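Long-range contacts in ATP-dependent Clp protease proteolytic subunit (Listeria monocytogenes, PDB 4JCQ), which probably degrades misfolded proteins as the serine peptidase component of an ATP-dependent Clp protease, with chymotrypsin-like specificity: residues H[84-95]-H[106-117]; H[150-161]-H[173-181]. All coordinates share one frame; numbering follows the deposited sequence.

Contact 1 of 2, residues H[84-95]-H[106-117]; sequences VGTGWVASAGIT and FSLPNTRYMIHQ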
# COMPACT_ATOMS: atom_id res chain seq x y z
N VAL H 84 19.15 25.12 5.43
CA VAL H 84 20.37 24.45 5.83
C VAL H 84 20.73 23.40 4.78
O VAL H 84 20.04 22.39 4.64
CB VAL H 84 20.24 23.77 7.22
CG1 VAL H 84 21.57 23.14 7.63
CG2 VAL H 84 19.80 24.78 8.28
N GLY H 85 21.80 23.65 4.04
CA GLY H 85 22.29 22.70 3.05
C GLY H 85 22.99 21.55 3.73
O GLY H 85 23.73 21.75 4.70
N THR H 86 22.75 20.33 3.24
CA THR H 86 23.37 19.13 3.81
C THR H 86 23.57 18.03 2.76
O THR H 86 22.67 17.77 1.96
CB THR H 86 22.59 18.61 5.04
OG1 THR H 86 23.17 17.38 5.49
CG2 THR H 86 21.10 18.39 4.72
N GLY H 87 24.74 17.41 2.76
CA GLY H 87 25.07 16.36 1.78
C GLY H 87 25.45 16.97 0.44
O GLY H 87 26.63 17.17 0.15
N TRP H 88 24.45 17.23 -0.39
CA TRP H 88 24.65 18.04 -1.59
C TRP H 88 23.47 18.90 -1.93
O TRP H 88 22.34 18.60 -1.56
CB TRP H 88 25.12 17.21 -2.80
CG TRP H 88 24.22 16.08 -3.26
CD1 TRP H 88 22.91 15.81 -2.86
CD2 TRP H 88 24.53 15.06 -4.27
NE1 TRP H 88 22.41 14.71 -3.52
CE2 TRP H 88 23.33 14.21 -4.38
CE3 TRP H 88 25.64 14.76 -5.06
CZ2 TRP H 88 23.27 13.13 -5.25
CZ3 TRP H 88 25.56 13.67 -5.93
CH2 TRP H 88 24.41 12.87 -6.02
N VAL H 89 23.76 20.01 -2.61
CA VAL H 89 22.73 20.93 -3.09
C VAL H 89 23.13 21.33 -4.50
O VAL H 89 24.14 22.01 -4.70
CB VAL H 89 22.63 22.20 -2.21
CG1 VAL H 89 21.52 23.12 -2.71
CG2 VAL H 89 22.39 21.84 -0.74
N ALA H 90 22.36 20.88 -5.49
CA ALA H 90 22.72 21.10 -6.89
C ALA H 90 21.52 21.44 -7.77
O ALA H 90 20.40 20.99 -7.52
CB ALA H 90 23.45 19.88 -7.44
N SER H 91 21.79 22.23 -8.81
CA SER H 91 20.83 22.50 -9.88
C SER H 91 19.51 23.09 -9.37
O SER H 91 19.51 24.17 -8.78
CB SER H 91 20.62 21.24 -10.73
OG SER H 91 21.87 20.75 -11.20
N ALA H 92 18.40 22.39 -9.58
CA ALA H 92 17.10 22.85 -9.08
C ALA H 92 17.10 22.99 -7.55
O ALA H 92 16.37 23.81 -7.00
CB ALA H 92 15.98 21.93 -9.54
N GLY H 93 17.92 22.17 -6.89
CA GLY H 93 18.12 22.27 -5.44
C GLY H 93 18.77 23.58 -5.03
O GLY H 93 18.45 24.13 -3.97
N ILE H 94 19.69 24.07 -5.86
CA ILE H 94 20.33 25.38 -5.65
C ILE H 94 19.32 26.52 -5.77
O ILE H 94 19.34 27.47 -4.98
CB ILE H 94 21.53 25.57 -6.62
CG1 ILE H 94 22.79 24.90 -6.07
CG2 ILE H 94 21.78 27.05 -6.92
CD1 ILE H 94 23.47 25.65 -4.94
N THR H 95 18.43 26.41 -6.76
CA THR H 95 17.39 27.41 -6.98
C THR H 95 16.49 27.53 -5.74
O THR H 95 16.17 28.64 -5.30
CB THR H 95 16.56 27.06 -8.24
OG1 THR H 95 17.44 26.96 -9.36
CG2 THR H 95 15.51 28.14 -8.53
N PHE H 106 22.32 28.71 5.54
CA PHE H 106 23.31 27.99 6.33
C PHE H 106 23.74 26.70 5.65
O PHE H 106 23.09 26.22 4.71
CB PHE H 106 22.73 27.65 7.72
CG PHE H 106 22.31 28.86 8.51
CD1 PHE H 106 21.02 29.39 8.37
CD2 PHE H 106 23.18 29.46 9.41
CE1 PHE H 106 20.63 30.50 9.11
CE2 PHE H 106 22.79 30.57 10.15
CZ PHE H 106 21.51 31.09 10.00
N SER H 107 24.86 26.14 6.11
CA SER H 107 25.30 24.84 5.65
C SER H 107 25.92 24.00 6.76
O SER H 107 26.65 24.51 7.61
CB SER H 107 26.32 24.98 4.51
OG SER H 107 26.64 23.72 3.97
N LEU H 108 25.60 22.71 6.74
CA LEU H 108 26.33 21.73 7.53
C LEU H 108 27.68 21.48 6.85
O LEU H 108 27.81 21.69 5.64
CB LEU H 108 25.50 20.44 7.67
CG LEU H 108 24.61 20.26 8.91
CD1 LEU H 108 24.21 21.55 9.61
CD2 LEU H 108 23.39 19.41 8.60
N PRO H 109 28.71 21.07 7.62
CA PRO H 109 30.09 21.02 7.10
C PRO H 109 30.30 20.09 5.90
O PRO H 109 31.03 20.45 4.97
CB PRO H 109 30.91 20.53 8.30
CG PRO H 109 30.08 20.87 9.49
CD PRO H 109 28.66 20.67 9.04
N ASN H 110 29.68 18.91 5.92
CA ASN H 110 29.89 17.93 4.86
C ASN H 110 28.86 18.04 3.75
O ASN H 110 27.96 17.20 3.60
CB ASN H 110 29.94 16.51 5.45
CG ASN H 110 31.20 16.29 6.27
OD1 ASN H 110 32.29 16.12 5.72
ND2 ASN H 110 31.05 16.29 7.59
N THR H 111 29.01 19.11 2.97
CA THR H 111 28.08 19.45 1.89
C THR H 111 28.86 20.01 0.72
O THR H 111 29.81 20.78 0.90
CB THR H 111 27.05 20.50 2.36
OG1 THR H 111 26.52 20.13 3.63
CG2 THR H 111 25.90 20.64 1.35
N ARG H 112 28.47 19.62 -0.49
CA ARG H 112 29.00 20.23 -1.71
C ARG H 112 27.88 20.86 -2.53
O ARG H 112 26.72 20.45 -2.45
CB ARG H 112 29.82 19.23 -2.54
CG ARG H 112 29.19 17.85 -2.71
CD ARG H 112 30.03 16.99 -3.64
NE ARG H 112 29.43 15.68 -3.87
CZ ARG H 112 29.69 14.90 -4.92
NH1 ARG H 112 29.09 13.72 -5.04
NH2 ARG H 112 30.53 15.31 -5.86
N TYR H 113 28.25 21.88 -3.31
CA TYR H 113 27.29 22.71 -4.05
C TYR H 113 27.65 22.78 -5.53
O TYR H 113 28.83 22.87 -5.88
CB TYR H 113 27.25 24.12 -3.45
CG TYR H 113 26.68 24.18 -2.05
CD1 TYR H 113 25.36 24.59 -1.83
CD2 TYR H 113 27.45 23.81 -0.94
CE1 TYR H 113 24.83 24.63 -0.55
CE2 TYR H 113 26.92 23.85 0.34
CZ TYR H 113 25.61 24.26 0.53
OH TYR H 113 25.09 24.30 1.79
N MET H 114 26.64 22.75 -6.39
CA MET H 114 26.84 22.90 -7.83
C MET H 114 25.70 23.69 -8.46
O MET H 114 24.54 23.29 -8.35
CB MET H 114 26.99 21.54 -8.52
CG MET H 114 27.28 21.63 -10.01
SD MET H 114 27.60 20.04 -10.79
CE MET H 114 25.97 19.29 -10.75
N ILE H 115 26.02 24.80 -9.12
CA ILE H 115 24.97 25.64 -9.70
C ILE H 115 24.61 25.29 -11.15
O ILE H 115 23.72 25.92 -11.73
CB ILE H 115 25.26 27.16 -9.56
CG1 ILE H 115 26.39 27.61 -10.49
CG2 ILE H 115 25.52 27.53 -8.10
CD1 ILE H 115 26.37 29.10 -10.76
N HIS H 116 25.28 24.29 -11.71
CA HIS H 116 24.94 23.78 -13.05
C HIS H 116 23.46 23.59 -13.20
O HIS H 116 22.81 23.02 -12.33
CB HIS H 116 25.63 22.45 -13.31
CG HIS H 116 25.21 21.79 -14.61
ND1 HIS H 116 24.31 20.79 -14.66
CD2 HIS H 116 25.60 22.04 -15.93
CE1 HIS H 116 24.13 20.41 -15.94
NE2 HIS H 116 24.92 21.18 -16.72
N GLN H 117 22.92 24.09 -14.31
CA GLN H 117 21.51 23.90 -14.62
C GLN H 117 21.37 23.12 -15.91
O GLN H 117 22.04 23.43 -16.90
CB GLN H 117 20.78 25.26 -14.72
CG GLN H 117 20.92 26.16 -13.50
CD GLN H 117 20.27 25.59 -12.24
OE1 GLN H 117 19.25 24.92 -12.30
NE2 GLN H 117 20.87 25.88 -11.09
O HOH W 1 25.83 17.39 5.63
O HOH W 2 16.35 25.85 -11.37
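Ser91, predicted as the nucleophile, spends its hydroxyl on the backbone next to its predicted partner: OG donates to His116 O at 2.7 Å, while Ser91 OG lies 4.2 Å from His116 ND1. No OG-to-imidazole bond is made, which agrees with a catalytic triad in an inactive state. OG, beside the backbone N (chi1 -54°), leans onto that carbonyl from a tight strand-to-helix turn with positive phi, Ser91 standing at the N-cap position of helix 92-97. Gln117 bends back so that NE2 donates to Ser91 O at 3.2 Å; it comes from above the carbonyl plane, and the same oxygen also accepts from Thr95 N.

Parallel strands lead up to this turn, a layout of the ClpP/crotonase fold. Residues 84-86 pair with 106-108, a beta bulge shifts the register by two as both strands turn a corner, and 88-90 then pair with 111-114. Two glycines suit their places: Gly85, in the strand, lies with CA 3.5 Å from Tyr113 OH, where a side chain would collide; Gly87, at the corner, has positive phi. Tyr113 OH donates to Ser107 OG, and Ser107 OG and Thr111 OG1 in turn reach Leu108 O from opposite faces of its plane. Tyr113 lies beside Val89, whose CB is 3.6 Å from Tyr113 CD1, and Ile94 CD1 meets the ring at its edge. On the other sheet face, the extended Arg112 runs alongside Trp88, with Arg112 NH1 3.6 Å from Trp88 CE3 and the guanidinium and ring planes 28° apart; the guanidinium also makes a cation-pi contact with Trp167.

Strand 53-59 pairs with residues 84-90 through Ile55, Ile57 and Ser59. Helix 170-176 lies against Ser107 and Tyr113, helix 155-162 packs on Ile115, and Asp72 and Arg142 of the second subunit bind Asn110.

Contact 2 of 2, residues H[150-161]-H[173-181]; sequences ATGQSYEQISKD and AKDYGIVNE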
# COMPACT_ATOMS: atom_id res chain seq x y z
N ALA H 150 20.66 36.54 -6.02
CA ALA H 150 20.74 35.89 -4.71
C ALA H 150 22.17 35.81 -4.17
O ALA H 150 22.38 35.93 -2.96
CB ALA H 150 20.11 34.50 -4.77
N THR H 151 23.14 35.60 -5.05
CA THR H 151 24.53 35.39 -4.65
C THR H 151 25.35 36.68 -4.61
O THR H 151 26.31 36.79 -3.85
CB THR H 151 25.26 34.39 -5.57
OG1 THR H 151 25.24 34.87 -6.93
CG2 THR H 151 24.62 33.01 -5.50
N GLY H 152 24.96 37.65 -5.43
CA GLY H 152 25.72 38.90 -5.56
C GLY H 152 26.78 38.81 -6.66
O GLY H 152 27.50 39.78 -6.90
N GLN H 153 26.86 37.66 -7.31
CA GLN H 153 27.76 37.46 -8.45
C GLN H 153 27.19 38.16 -9.68
O GLN H 153 25.98 38.39 -9.77
CB GLN H 153 27.94 35.97 -8.75
CG GLN H 153 28.62 35.16 -7.65
CD GLN H 153 30.13 35.30 -7.64
OE1 GLN H 153 30.74 35.79 -8.59
NE2 GLN H 153 30.75 34.86 -6.55
N SER H 154 28.07 38.50 -10.62
CA SER H 154 27.65 39.10 -11.88
C SER H 154 26.90 38.10 -12.74
O SER H 154 27.07 36.88 -12.59
CB SER H 154 28.87 39.62 -12.65
OG SER H 154 29.67 38.55 -13.12
N TYR H 155 26.05 38.60 -13.64
CA TYR H 155 25.33 37.75 -14.58
C TYR H 155 26.29 36.88 -15.39
O TYR H 155 26.03 35.69 -15.59
CB TYR H 155 24.44 38.58 -15.52
CG TYR H 155 23.66 37.74 -16.50
CD1 TYR H 155 22.38 37.29 -16.19
CD2 TYR H 155 24.20 37.38 -17.74
CE1 TYR H 155 21.66 36.51 -17.08
CE2 TYR H 155 23.49 36.60 -18.63
CZ TYR H 155 22.22 36.17 -18.30
OH TYR H 155 21.51 35.39 -19.18
N GLU H 156 27.39 37.48 -15.85
CA GLU H 156 28.37 36.79 -16.69
C GLU H 156 29.04 35.61 -15.97
O GLU H 156 29.25 34.56 -16.58
CB GLU H 156 29.43 37.77 -17.19
CG GLU H 156 30.24 37.27 -18.37
CD GLU H 156 31.17 38.32 -18.95
OE1 GLU H 156 32.33 37.98 -19.26
OE2 GLU H 156 30.75 39.49 -19.10
N GLN H 157 29.36 35.79 -14.69
CA GLN H 157 29.95 34.72 -13.88
C GLN H 157 28.97 33.55 -13.72
O GLN H 157 29.35 32.39 -13.90
CB GLN H 157 30.39 35.24 -12.51
CG GLN H 157 31.14 34.23 -11.65
CD GLN H 157 32.45 33.77 -12.27
OE1 GLN H 157 33.30 34.59 -12.62
NE2 GLN H 157 32.62 32.46 -12.39
N ILE H 158 27.72 33.87 -13.40
CA ILE H 158 26.67 32.87 -13.23
C ILE H 158 26.39 32.13 -14.54
O ILE H 158 26.29 30.91 -14.56
CB ILE H 158 25.37 33.48 -12.65
CG1 ILE H 158 25.63 34.09 -11.26
CG2 ILE H 158 24.25 32.45 -12.59
CD1 ILE H 158 26.22 33.15 -10.23
N SER H 159 26.28 32.89 -15.63
CA SER H 159 26.02 32.34 -16.96
C SER H 159 27.07 31.32 -17.38
O SER H 159 26.75 30.29 -17.98
CB SER H 159 25.93 33.47 -18.00
OG SER H 159 25.55 32.96 -19.27
N LYS H 160 28.33 31.61 -17.06
CA LYS H 160 29.43 30.68 -17.31
C LYS H 160 29.28 29.41 -16.45
O LYS H 160 29.40 28.30 -16.96
CB LYS H 160 30.77 31.36 -17.03
CG LYS H 160 31.99 30.47 -17.24
CD LYS H 160 33.26 31.13 -16.73
CE LYS H 160 34.44 30.18 -16.79
NZ LYS H 160 35.69 30.81 -16.26
N ASP H 161 28.99 29.61 -15.17
CA ASP H 161 29.00 28.52 -14.20
C ASP H 161 27.78 27.59 -14.24
O ASP H 161 27.89 26.42 -13.89
CB ASP H 161 29.24 29.07 -12.79
CG ASP H 161 30.66 29.60 -12.61
OD1 ASP H 161 31.54 29.28 -13.44
OD2 ASP H 161 30.90 30.33 -11.62
N ALA H 173 31.60 27.54 -1.65
CA ALA H 173 30.21 27.97 -1.78
C ALA H 173 29.92 29.20 -0.93
O ALA H 173 29.10 30.05 -1.31
CB ALA H 173 29.27 26.83 -1.42
N LYS H 174 30.60 29.30 0.21
CA LYS H 174 30.53 30.48 1.07
C LYS H 174 31.17 31.68 0.38
O LYS H 174 30.59 32.77 0.35
CB LYS H 174 31.21 30.19 2.41
CG LYS H 174 30.99 31.26 3.48
CD LYS H 174 31.64 30.85 4.79
CE LYS H 174 31.37 31.85 5.90
NZ LYS H 174 32.09 33.13 5.71
N ASP H 175 32.36 31.49 -0.19
CA ASP H 175 33.07 32.54 -0.92
C ASP H 175 32.30 32.99 -2.17
O ASP H 175 32.38 34.15 -2.57
CB ASP H 175 34.47 32.07 -1.32
CG ASP H 175 35.37 31.79 -0.12
OD1 ASP H 175 36.35 31.04 -0.28
OD2 ASP H 175 35.10 32.32 0.98
N TYR H 176 31.55 32.06 -2.77
CA TYR H 176 30.76 32.33 -3.97
C TYR H 176 29.53 33.18 -3.67
O TYR H 176 29.00 33.84 -4.57
CB TYR H 176 30.34 31.00 -4.60
CG TYR H 176 30.00 31.07 -6.07
CD1 TYR H 176 31.00 30.95 -7.04
CD2 TYR H 176 28.69 31.25 -6.50
CE1 TYR H 176 30.69 31.01 -8.39
CE2 TYR H 176 28.37 31.31 -7.85
CZ TYR H 176 29.38 31.19 -8.79
OH TYR H 176 29.07 31.24 -10.13
N GLY H 177 29.07 33.16 -2.42
CA GLY H 177 27.88 33.91 -2.01
C GLY H 177 26.62 33.06 -1.92
O GLY H 177 25.52 33.59 -1.75
N ILE H 178 26.78 31.74 -2.04
CA ILE H 178 25.67 30.81 -1.90
C ILE H 178 25.37 30.58 -0.41
O ILE H 178 24.25 30.82 0.05
CB ILE H 178 25.96 29.46 -2.59
CG1 ILE H 178 26.18 29.66 -4.10
CG2 ILE H 178 24.82 28.46 -2.35
CD1 ILE H 178 26.92 28.52 -4.77
N VAL H 179 26.38 30.13 0.32
CA VAL H 179 26.27 29.89 1.76
C VAL H 179 26.74 31.13 2.52
O VAL H 179 27.77 31.72 2.18
CB VAL H 179 27.13 28.67 2.18
CG1 VAL H 179 27.09 28.47 3.69
CG2 VAL H 179 26.67 27.42 1.46
N ASN H 180 25.97 31.53 3.53
CA ASN H 180 26.36 32.66 4.38
C ASN H 180 27.16 32.22 5.60
O ASN H 180 28.16 32.85 5.96
CB ASN H 180 25.14 33.46 4.82
CG ASN H 180 25.50 34.83 5.36
OD1 ASN H 180 25.16 35.17 6.50
ND2 ASN H 180 26.20 35.62 4.56
N GLU H 181 26.73 31.13 6.23
CA GLU H 181 27.33 30.66 7.47
C GLU H 181 27.41 29.14 7.52
O GLU H 181 26.42 28.45 7.26
CB GLU H 181 26.54 31.20 8.67
CG GLU H 181 27.24 31.06 10.01
CD GLU H 181 26.46 31.68 11.16
OE1 GLU H 181 26.72 31.31 12.32
OE2 GLU H 181 25.58 32.53 10.90
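Hydrogen bonds join Tyr176 to the other segment at both ends of the residue. Its hydroxyl donates to Asp161 OD2 at 2.5 Å, in the plane of the ring and on the anti lone pair of the carboxylate. Gln157 NE2, one turn earlier in the same helix, supplies a second bond, 2.8 Å to Asp161 OD2, from above the carboxylate plane. At the backbone end, Gln153 NE2 donates to Tyr176 O over 2.8 Å, nearly straight at 170°.

Stacking and apolar contacts fill in between. With chi2 near -80°, the bent Gln153 lays its amide over one face of the Tyr176 ring, NE2 offset toward the rim and the planes 27° apart, and its CG sits 4.2 Å from the ring centroid in a CH-pi contact. Glutamine suits this place, offering both a flat surface and an N-H. Ile158 CD1 approaches Tyr176 CE2 to 3.7 Å, while Thr151 CG2 lies alongside Ile178 CG1.

Backbone fit completes the joint of the C-terminal end of helix 170-176 with helices 133-151 and 155-162. Gly177 ends helix 170-176 in a Schellman motif, its CA so close to Thr151 that a side chain would strike Thr151 O.

Asp161 also forms a salt bridge to Arg164 through OD1. With that cation and two donors on OD2, the carboxylate is probably ionised, and its short bond to the phenol probably helps hold the hydroxyl in place.

How the contacts relate
The chain completes contact 1 before it opens contact 2, and the centres of the two lie about 13 Å apart. They touch directly: Ser107 N is 3.0 Å from Glu181 O, a probable hydrogen bond that carries the main parallel sheet from strand 105-108 to strand 181-182. Val179 CG2 packs 3.5 Å from Tyr113 CZ, and Ile115 CD1 lies 3.5 Å from Tyr176 OH. Ile115 immediately precedes His116, so the tyrosine-aspartate pair of contact 2 borders the predicted active-site segment. The Asp161 side chain is about 8 Å from that of His116 and about 11 Å from that of Ser91, placing contact 2 close to the site but outside it.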